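Local coordinates for type IV pilus assembly protein PilF (Pseudomonas aeruginosa, PDB 2HO1) that helps build type IV pili as an outer-membrane lipoprotein, binding PilQ and enabling its localization and assembly into the dodecameric secretin, at residues 46-51 with 77-82; 96-101 with 106-111; 210-215 with 229-234. All blocks are in the same frame, centred on the assembly; numbering follows the deposited sequence. Where two conformers were deposited one is given.

Contact 1 (46-51 with 77-82)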
loop_
_atom_site.group_PDB
_atom_site.type_symbol
_atom_site.label_atom_id
_atom_site.label_comp_id
_atom_site.label_asym_id
_atom_site.label_seq_id
_atom_site.Cartn_x
_atom_site.Cartn_y
_atom_site.Cartn_z
ATOM N N GLY A 46 15.476 -24.834 10.350
ATOM C CA GLY A 46 16.386 -25.717 9.640
ATOM C C GLY A 46 15.679 -27.015 9.264
ATOM O O GLY A 46 15.866 -27.548 8.165
ATOM N N TYR A 47 14.896 -27.550 10.193
ATOM C CA TYR A 47 14.120 -28.747 9.915
ATOM C C TYR A 47 13.151 -28.502 8.762
ATOM O O TYR A 47 13.026 -29.323 7.857
ATOM C CB TYR A 47 13.364 -29.189 11.165
ATOM C CG TYR A 47 14.225 -29.904 12.180
ATOM C CD1 TYR A 47 15.061 -30.941 11.802
ATOM C CD2 TYR A 47 14.198 -29.542 13.517
ATOM C CE1 TYR A 47 15.844 -31.598 12.725
ATOM C CE2 TYR A 47 14.979 -30.193 14.447
ATOM C CZ TYR A 47 15.800 -31.220 14.046
ATOM O OH TYR A 47 16.579 -31.872 14.969
ATOM N N LEU A 48 12.492 -27.347 8.778
ATOM C CA LEU A 48 11.552 -26.975 7.725
ATOM C C LEU A 48 12.249 -26.912 6.373
ATOM O O LEU A 48 11.784 -27.450 5.367
ATOM C CB LEU A 48 10.983 -25.593 8.001
ATOM C CG LEU A 48 9.595 -25.455 8.591
ATOM C CD1 LEU A 48 9.331 -23.985 8.835
ATOM C CD2 LEU A 48 8.571 -26.045 7.644
ATOM N N GLN A 49 13.369 -26.204 6.353
ATOM C CA GLN A 49 14.144 -26.039 5.142
ATOM C C GLN A 49 14.638 -27.382 4.579
ATOM O O GLN A 49 14.789 -27.534 3.379
ATOM C CB GLN A 49 15.301 -25.082 5.476
ATOM C CG GLN A 49 16.531 -25.148 4.612
ATOM C CD GLN A 49 17.720 -24.444 5.278
ATOM O OE1 GLN A 49 18.870 -24.812 5.051
ATOM N NE2 GLN A 49 17.441 -23.433 6.105
ATOM N N ARG A 50 14.878 -28.341 5.470
ATOM C CA ARG A 50 15.364 -29.665 5.098
ATOM C C ARG A 50 14.213 -30.594 4.690
ATOM O O ARG A 50 14.433 -31.761 4.353
ATOM C CB ARG A 50 16.156 -30.294 6.267
ATOM C CG ARG A 50 17.507 -29.598 6.597
ATOM C CD ARG A 50 18.373 -30.400 7.617
ATOM N NE ARG A 50 17.990 -30.201 9.023
ATOM C CZ ARG A 50 18.602 -29.360 9.853
ATOM N NH1 ARG A 50 19.627 -28.641 9.429
ATOM N NH2 ARG A 50 18.184 -29.225 11.103
ATOM N N GLY A 51 12.988 -30.076 4.725
ATOM C CA GLY A 51 11.838 -30.879 4.359
ATOM C C GLY A 51 11.268 -31.663 5.544
ATOM O O GLY A 51 10.242 -32.318 5.395
ATOM N N LEU A 77 6.054 -21.560 13.114
ATOM C CA LEU A 77 5.048 -22.601 13.328
ATOM C C LEU A 77 3.952 -22.441 12.257
ATOM O O LEU A 77 3.446 -23.424 11.737
ATOM C CB LEU A 77 4.478 -22.487 14.742
ATOM C CG LEU A 77 3.663 -23.654 15.319
ATOM C CD1 LEU A 77 4.442 -24.983 15.237
ATOM C CD2 LEU A 77 3.350 -23.312 16.784
ATOM N N ALA A 78 3.609 -21.191 11.926
ATOM C CA ALA A 78 2.638 -20.892 10.886
ATOM C C ALA A 78 2.987 -21.523 9.544
ATOM O O ALA A 78 2.108 -22.046 8.865
ATOM C CB ALA A 78 2.450 -19.391 10.742
ATOM N N VAL A 79 4.264 -21.495 9.158
ATOM C CA VAL A 79 4.607 -22.106 7.885
ATOM C C VAL A 79 4.670 -23.628 8.042
ATOM O O VAL A 79 4.539 -24.358 7.058
ATOM C CB VAL A 79 5.939 -21.568 7.311
ATOM C CG1 VAL A 79 5.975 -20.039 7.403
ATOM C CG2 VAL A 79 7.096 -22.201 8.021
ATOM N N VAL A 80 4.882 -24.109 9.266
ATOM C CA VAL A 80 4.910 -25.556 9.480
ATOM C C VAL A 80 3.484 -26.009 9.117
ATOM O O VAL A 80 3.312 -26.870 8.273
ATOM C CB VAL A 80 5.195 -25.986 10.939
ATOM C CG1 VAL A 80 4.839 -27.487 11.106
ATOM C CG2 VAL A 80 6.688 -25.771 11.294
ATOM N N PHE A 81 2.476 -25.399 9.731
ATOM C CA PHE A 81 1.076 -25.742 9.472
ATOM C C PHE A 81 0.652 -25.517 8.020
ATOM O O PHE A 81 -0.081 -26.318 7.447
ATOM C CB PHE A 81 0.151 -24.950 10.399
ATOM C CG PHE A 81 0.226 -25.367 11.836
ATOM C CD1 PHE A 81 0.184 -26.702 12.189
ATOM C CD2 PHE A 81 0.326 -24.421 12.838
ATOM C CE1 PHE A 81 0.250 -27.086 13.511
ATOM C CE2 PHE A 81 0.391 -24.800 14.162
ATOM C CZ PHE A 81 0.353 -26.134 14.498
ATOM N N GLN A 82 1.089 -24.396 7.454
ATOM C CA GLN A 82 0.769 -24.038 6.082
ATOM C C GLN A 82 1.300 -25.132 5.185
ATOM O O GLN A 82 0.640 -25.562 4.252
ATOM C CB GLN A 82 1.432 -22.691 5.751
ATOM C CG GLN A 82 1.520 -22.304 4.281
ATOM C CD GLN A 82 2.142 -20.900 4.115
ATOM O OE1 GLN A 82 2.663 -20.323 5.080
ATOM N NE2 GLN A 82 2.086 -20.361 2.908
#
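Leu48, on the last turn of helix 33-49, and Val80, within helix 71-83, have the nearest CA atoms of the two segments, 7.0 Å apart. Leu48 is the one side chain of segment 46-51 that reaches segment 77-82, and its isobutyl fork crosses the two neighbouring valines, Val79 and Val80, at a slant. The branch carbon CG of Leu48 lies 4.0 Å from CG2 of Val80. CD2 of Leu48 is equally near Val80 CG2 and Val80 CA, 4.1 Å from each. Val80 presents CG2, which stands anti to its carbonyl carbon, while CG1 is anti to the backbone N (chi1 165°). The second methyl of Leu48, CD1, is directed at CG2 of Val79; the modelled separation is too short to be trusted, and Val79 has a second conformer. The join is purely apolar and small, burying 121 Å² in all. Ala56, in the loop before helix 57-66, touches both Leu48 and Val80, and Leu60 of that helix also meets Val80. Just beyond Leu48 the helix stops at Gly51, whose positive phi of 88° forms a Schellman motif, with Gly51 N bonded to Leu48 O at 3.0 Å. Helix 33-49 opens TPR 1, and its contact with the next helix but one in the chain is the alternate-helix packing that stacks a tetratricopeptide solenoid.

Contact 2 (96-101 with 106-111)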
loop_
_atom_site.group_PDB
_atom_site.type_symbol
_atom_site.label_atom_id
_atom_site.label_comp_id
_atom_site.label_asym_id
_atom_site.label_seq_id
_atom_site.Cartn_x
_atom_site.Cartn_y
_atom_site.Cartn_z
ATOM N N LYS A 96 -1.155 -14.699 15.569
ATOM C CA LYS A 96 -0.484 -14.550 16.855
ATOM C C LYS A 96 0.871 -13.881 16.648
ATOM O O LYS A 96 1.304 -13.099 17.473
ATOM C CB LYS A 96 -0.277 -15.900 17.563
ATOM C CG LYS A 96 -1.588 -16.552 18.061
ATOM C CD LYS A 96 -1.293 -17.824 18.836
ATOM C CE LYS A 96 -2.565 -18.460 19.374
ATOM N NZ LYS A 96 -2.221 -19.695 20.145
ATOM N N ALA A 97 1.535 -14.209 15.547
ATOM C CA ALA A 97 2.833 -13.635 15.219
ATOM C C ALA A 97 2.689 -12.111 15.019
ATOM O O ALA A 97 3.516 -11.340 15.491
ATOM C CB ALA A 97 3.357 -14.289 13.968
ATOM N N LEU A 98 1.625 -11.691 14.343
ATOM C CA LEU A 98 1.356 -10.280 14.106
ATOM C C LEU A 98 0.738 -9.518 15.293
ATOM O O LEU A 98 0.668 -8.300 15.271
ATOM C CB LEU A 98 0.443 -10.134 12.899
ATOM C CG LEU A 98 1.113 -10.658 11.633
ATOM C CD1 LEU A 98 0.074 -10.749 10.531
ATOM C CD2 LEU A 98 2.291 -9.713 11.237
ATOM N N ALA A 99 0.279 -10.228 16.315
ATOM C CA ALA A 99 -0.321 -9.565 17.462
ATOM C C ALA A 99 0.826 -8.846 18.128
ATOM O O ALA A 99 0.713 -7.686 18.529
ATOM C CB ALA A 99 -0.942 -10.589 18.416
ATOM N N SER A 100 1.950 -9.549 18.211
ATOM C CA SER A 100 3.159 -9.007 18.810
ATOM C C SER A 100 3.526 -7.691 18.111
ATOM O O SER A 100 3.462 -6.612 18.714
ATOM C CB SER A 100 4.281 -10.034 18.680
ATOM O OG SER A 100 3.873 -11.263 19.267
ATOM N N ASP A 101 3.918 -7.789 16.845
ATOM C CA ASP A 101 4.249 -6.611 16.050
ATOM C C ASP A 101 3.448 -6.670 14.753
ATOM O O ASP A 101 3.826 -7.346 13.817
ATOM C CB ASP A 101 5.759 -6.545 15.750
ATOM C CG ASP A 101 6.318 -7.859 15.210
ATOM O OD1 ASP A 101 5.514 -8.800 14.958
ATOM O OD2 ASP A 101 7.565 -7.939 15.036
ATOM N N ARG A 106 8.273 -8.998 7.094
ATOM C CA ARG A 106 8.565 -10.352 6.691
ATOM C C ARG A 106 7.342 -11.256 6.950
ATOM O O ARG A 106 6.927 -12.021 6.080
ATOM C CB ARG A 106 9.785 -10.878 7.471
ATOM C CG ARG A 106 10.244 -12.265 7.035
ATOM C CD ARG A 106 11.424 -12.765 7.908
ATOM N NE ARG A 106 10.955 -13.067 9.252
ATOM C CZ ARG A 106 10.327 -14.199 9.571
ATOM N NH1 ARG A 106 10.135 -15.145 8.640
ATOM N NH2 ARG A 106 9.910 -14.403 10.817
ATOM N N VAL A 107 6.775 -11.140 8.146
ATOM C CA VAL A 107 5.643 -11.951 8.538
ATOM C C VAL A 107 4.386 -11.508 7.803
ATOM O O VAL A 107 3.591 -12.361 7.384
ATOM C CB VAL A 107 5.462 -11.895 10.055
ATOM C CG1 VAL A 107 4.208 -12.657 10.477
ATOM C CG2 VAL A 107 6.707 -12.496 10.716
ATOM N N LEU A 108 4.222 -10.200 7.606
ATOM C CA LEU A 108 3.074 -9.722 6.846
ATOM C C LEU A 108 3.169 -10.290 5.429
ATOM O O LEU A 108 2.158 -10.663 4.832
ATOM C CB LEU A 108 3.044 -8.196 6.783
ATOM C CG LEU A 108 2.536 -7.487 8.056
ATOM C CD1 LEU A 108 2.873 -5.976 7.968
ATOM C CD2 LEU A 108 0.993 -7.708 8.211
ATOM N N ASN A 109 4.375 -10.381 4.887
ATOM C CA ASN A 109 4.506 -10.880 3.525
ATOM C C ASN A 109 4.248 -12.388 3.454
ATOM O O ASN A 109 3.589 -12.836 2.546
ATOM C CB ASN A 109 5.884 -10.531 2.938
ATOM C CG ASN A 109 6.030 -10.993 1.494
ATOM O OD1 ASN A 109 5.226 -10.644 0.624
ATOM N ND2 ASN A 109 7.051 -11.774 1.233
ATOM N N ASN A 110 4.768 -13.157 4.419
ATOM C CA ASN A 110 4.528 -14.592 4.451
ATOM C C ASN A 110 3.012 -14.853 4.618
ATOM O O ASN A 110 2.453 -15.742 3.969
ATOM C CB ASN A 110 5.277 -15.239 5.616
ATOM C CG ASN A 110 6.803 -15.316 5.377
ATOM O OD1 ASN A 110 7.264 -15.171 4.259
ATOM N ND2 ASN A 110 7.563 -15.558 6.429
ATOM N N TYR A 111 2.362 -14.094 5.499
ATOM C CA TYR A 111 0.933 -14.261 5.714
ATOM C C TYR A 111 0.122 -13.884 4.451
ATOM O O TYR A 111 -0.796 -14.621 4.037
ATOM C CB TYR A 111 0.489 -13.457 6.952
ATOM C CG TYR A 111 -0.980 -13.643 7.383
ATOM C CD1 TYR A 111 -1.669 -14.855 7.154
ATOM C CD2 TYR A 111 -1.650 -12.629 8.079
ATOM C CE1 TYR A 111 -2.986 -15.035 7.619
ATOM C CE2 TYR A 111 -2.958 -12.801 8.550
ATOM C CZ TYR A 111 -3.624 -14.010 8.312
ATOM O OH TYR A 111 -4.947 -14.136 8.711
#
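Leu98 of helix 87-100 pushes its side chain between Val107, Leu108 and Tyr111 of helix 105-117. CD2 of Leu98 lies 3.6 Å from CG1 of Val107, the two side chains running past one another in opposite directions. CD1 of Leu98 turns to the phenol ring and approaches CD2 of Tyr111 obliquely at 3.5 Å. Leu108 closes the wedge: its CD2 sits 3.9 Å from Leu98 CD2 and as far from Leu98 CD1, so it touches both tines of the fork. Val107 presents CG1 because this methyl lies anti to the backbone N (chi1 176°), where it also meets the CB of Ala97 at 3.9 Å. All five of these residues are buried. The two segments are close to antiparallel, at 152° and 10.2 Å between axes, and form the helical hairpin that leads from TPR 2 into TPR 3 of the superhelix. Neighbouring helices complete the packing: Ala75 touches Val107, Ala131 touches Leu108, and the ring of Tyr94 meets that of Tyr111, whose hydroxyl is hydrogen-bonded to Asp91. The other side of helix 87-100 is looser: Lys96, Ala99 and Ser100 are exposed and do not touch 106-111, though Ser100 OG is hydrogen-bonded to Ser69 O. Asp101, like Ser100 poorly ordered, keeps its OD1 5.8 Å from CG2 of Val107; its OD2 is hydrogen-bonded instead to Asn104 in the short connection, and Asn104 OD1 in turn accepts a bond from Val107 N.

Contact 3 (210-215 with 229-234)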
loop_
_atom_site.group_PDB
_atom_site.type_symbol
_atom_site.label_atom_id
_atom_site.label_comp_id
_atom_site.label_asym_id
_atom_site.label_seq_id
_atom_site.Cartn_x
_atom_site.Cartn_y
_atom_site.Cartn_z
ATOM N N ARG A 210 3.342 -23.481 -19.962
ATOM C CA ARG A 210 2.924 -22.101 -20.130
ATOM C C ARG A 210 3.971 -21.224 -20.812
ATOM O O ARG A 210 3.678 -20.576 -21.806
ATOM C CB ARG A 210 2.573 -21.489 -18.773
ATOM C CG ARG A 210 2.166 -20.011 -18.860
ATOM C CD ARG A 210 2.226 -19.328 -17.507
ATOM N NE ARG A 210 1.896 -17.910 -17.623
ATOM C CZ ARG A 210 2.077 -17.021 -16.655
ATOM N NH1 ARG A 210 2.590 -17.408 -15.504
ATOM N NH2 ARG A 210 1.748 -15.752 -16.846
ATOM N N SER A 211 5.186 -21.194 -20.280
ATOM C CA SER A 211 6.220 -20.354 -20.851
ATOM C C SER A 211 6.699 -20.775 -22.236
ATOM O O SER A 211 7.065 -19.911 -23.045
ATOM C CB SER A 211 7.405 -20.207 -19.894
ATOM O OG SER A 211 8.066 -21.421 -19.665
ATOM N N LEU A 212 6.684 -22.077 -22.524
ATOM C CA LEU A 212 7.103 -22.556 -23.840
ATOM C C LEU A 212 6.111 -22.038 -24.871
ATOM O O LEU A 212 6.509 -21.567 -25.936
ATOM C CB LEU A 212 7.170 -24.105 -23.892
ATOM C CG LEU A 212 8.358 -24.700 -23.127
ATOM C CD1 LEU A 212 8.186 -26.203 -22.940
ATOM C CD2 LEU A 212 9.664 -24.375 -23.869
ATOM N N LEU A 213 4.826 -22.092 -24.549
ATOM C CA LEU A 213 3.814 -21.625 -25.485
ATOM C C LEU A 213 3.915 -20.112 -25.707
ATOM O O LEU A 213 3.730 -19.625 -26.835
ATOM C CB LEU A 213 2.424 -21.979 -24.991
ATOM C CG LEU A 213 1.305 -21.593 -25.960
ATOM C CD1 LEU A 213 1.410 -22.420 -27.242
ATOM C CD2 LEU A 213 -0.030 -21.818 -25.299
ATOM N N LEU A 214 4.209 -19.372 -24.638
ATOM C CA LEU A 214 4.339 -17.920 -24.738
ATOM C C LEU A 214 5.533 -17.609 -25.635
ATOM O O LEU A 214 5.456 -16.726 -26.491
ATOM C CB LEU A 214 4.534 -17.280 -23.344
ATOM C CG LEU A 214 4.881 -15.775 -23.266
ATOM C CD1 LEU A 214 3.833 -14.950 -24.037
ATOM C CD2 LEU A 214 4.949 -15.321 -21.792
ATOM N N GLY A 215 6.633 -18.331 -25.428
ATOM C CA GLY A 215 7.827 -18.125 -26.230
ATOM C C GLY A 215 7.583 -18.498 -27.685
ATOM O O GLY A 215 8.099 -17.867 -28.607
ATOM N N ALA A 229 9.970 -23.699 -33.524
ATOM C CA ALA A 229 9.970 -25.142 -33.767
ATOM C C ALA A 229 10.650 -25.878 -32.608
ATOM O O ALA A 229 10.222 -26.964 -32.204
ATOM C CB ALA A 229 10.685 -25.451 -35.097
ATOM N N SER A 230 11.710 -25.285 -32.075
ATOM C CA SER A 230 12.423 -25.884 -30.961
ATOM C C SER A 230 11.527 -25.950 -29.708
ATOM O O SER A 230 11.353 -27.016 -29.115
ATOM C CB SER A 230 13.673 -25.070 -30.674
ATOM O OG SER A 230 14.342 -25.564 -29.539
ATOM N N TYR A 231 10.953 -24.816 -29.310
ATOM C CA TYR A 231 10.083 -24.782 -28.137
ATOM C C TYR A 231 8.932 -25.753 -28.292
ATOM O O TYR A 231 8.500 -26.377 -27.317
ATOM C CB TYR A 231 9.516 -23.371 -27.904
ATOM C CG TYR A 231 10.470 -22.408 -27.223
ATOM C CD1 TYR A 231 11.655 -22.856 -26.646
ATOM C CD2 TYR A 231 10.175 -21.046 -27.142
ATOM C CE1 TYR A 231 12.522 -21.969 -26.003
ATOM C CE2 TYR A 231 11.037 -20.154 -26.502
ATOM C CZ TYR A 231 12.205 -20.621 -25.935
ATOM O OH TYR A 231 13.060 -19.743 -25.293
ATOM N N GLY A 232 8.420 -25.860 -29.516
ATOM C CA GLY A 232 7.321 -26.772 -29.782
ATOM C C GLY A 232 7.781 -28.203 -29.552
ATOM O O GLY A 232 6.984 -29.095 -29.250
ATOM N N LEU A 233 9.086 -28.410 -29.682
ATOM C CA LEU A 233 9.685 -29.723 -29.489
ATOM C C LEU A 233 9.694 -30.059 -28.011
ATOM O O LEU A 233 9.141 -31.082 -27.604
ATOM C CB LEU A 233 11.122 -29.737 -30.015
ATOM C CG LEU A 233 11.634 -31.132 -30.374
ATOM C CD1 LEU A 233 10.774 -31.692 -31.505
ATOM C CD2 LEU A 233 13.086 -31.075 -30.804
ATOM N N GLN A 234 10.330 -29.191 -27.218
ATOM C CA GLN A 234 10.413 -29.370 -25.768
ATOM C C GLN A 234 8.998 -29.547 -25.241
ATOM O O GLN A 234 8.755 -30.342 -24.343
ATOM C CB GLN A 234 11.054 -28.148 -25.102
ATOM C CG GLN A 234 11.944 -28.480 -23.900
ATOM C CD GLN A 234 12.178 -27.281 -22.966
ATOM O OE1 GLN A 234 12.458 -26.167 -23.425
ATOM N NE2 GLN A 234 12.077 -27.514 -21.648
#
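TPR 6 is a pair of antiparallel helices, and Leu212 and Gly215 of helix 209-221 meet Tyr231 and Gln234 of helix 225-238 across the interface between the two. The segment axes come within 9.0 Å at 161°, and the CA atoms of Leu212 and Tyr231 approach to 5.7 Å. Gly215, having no side chain, admits the edge of the Tyr231 ring to its backbone. The phenol ring points one edge straight at Gly215, whose carbonyl carbon C lies close to the ring plane, 3.7 Å from Tyr231 CD2. The next ring atom, CE2 of Tyr231, stands 3.8 Å from Gly215 CA, so the backbone of one helix seats the aromatic edge of the other. The ring gets there with CG anti to its own carbonyl carbon, chi1 -80°. Another part of the ring meets Leu212, whose methyl CD2 approaches CD1 of Tyr231 obliquely at 3.7 Å. Tyr231 thus leans on both the glycine backbone and the leucine methyl of helix 209-221, while Tyr198 and Gln207 touch it as well. Leu212 is also crossed at about a right angle by the side chain of Gln234, whose amide end meets the leucine methyls: OE1 of Gln234 is 3.3 Å from Leu212 CD2, a van der Waals contact and not a polar bond. No hydrogen bond links the segments. Helix 209-221 is tied on another side to helix 175-187, where Arg210 makes salt bridges to Glu180 and Asp183 and Leu214 packs on Leu179 and Ala182. A small residue in the first helix facing a large aromatic one in the second is consistent with the TPR consensus, and the antiparallel pair is the repeat's characteristic unit.

How the contacts relate
The three contacts follow one another along the superhelix. Contacts 1 and 2 are near neighbours: their centres lie 16 Å apart and their nearest atoms about 5 Å, without touching, and helix 71-83 of contact 1 runs on in the chain to helix 87-100 of contact 2. Contact 3 is remote, its centre 35 Å from that of contact 1 and 40 Å from that of contact 2, which lies across the chain's centre. Contact 2 joins TPR 2 to TPR 3, inside the minimal region, TPR1-TPR4, required for secretin assembly and function; contact 1, from the first helix of TPR 1 to helix 71-83, also lies in this N-terminal part, whereas contact 3 belongs to TPR 6, beyond it.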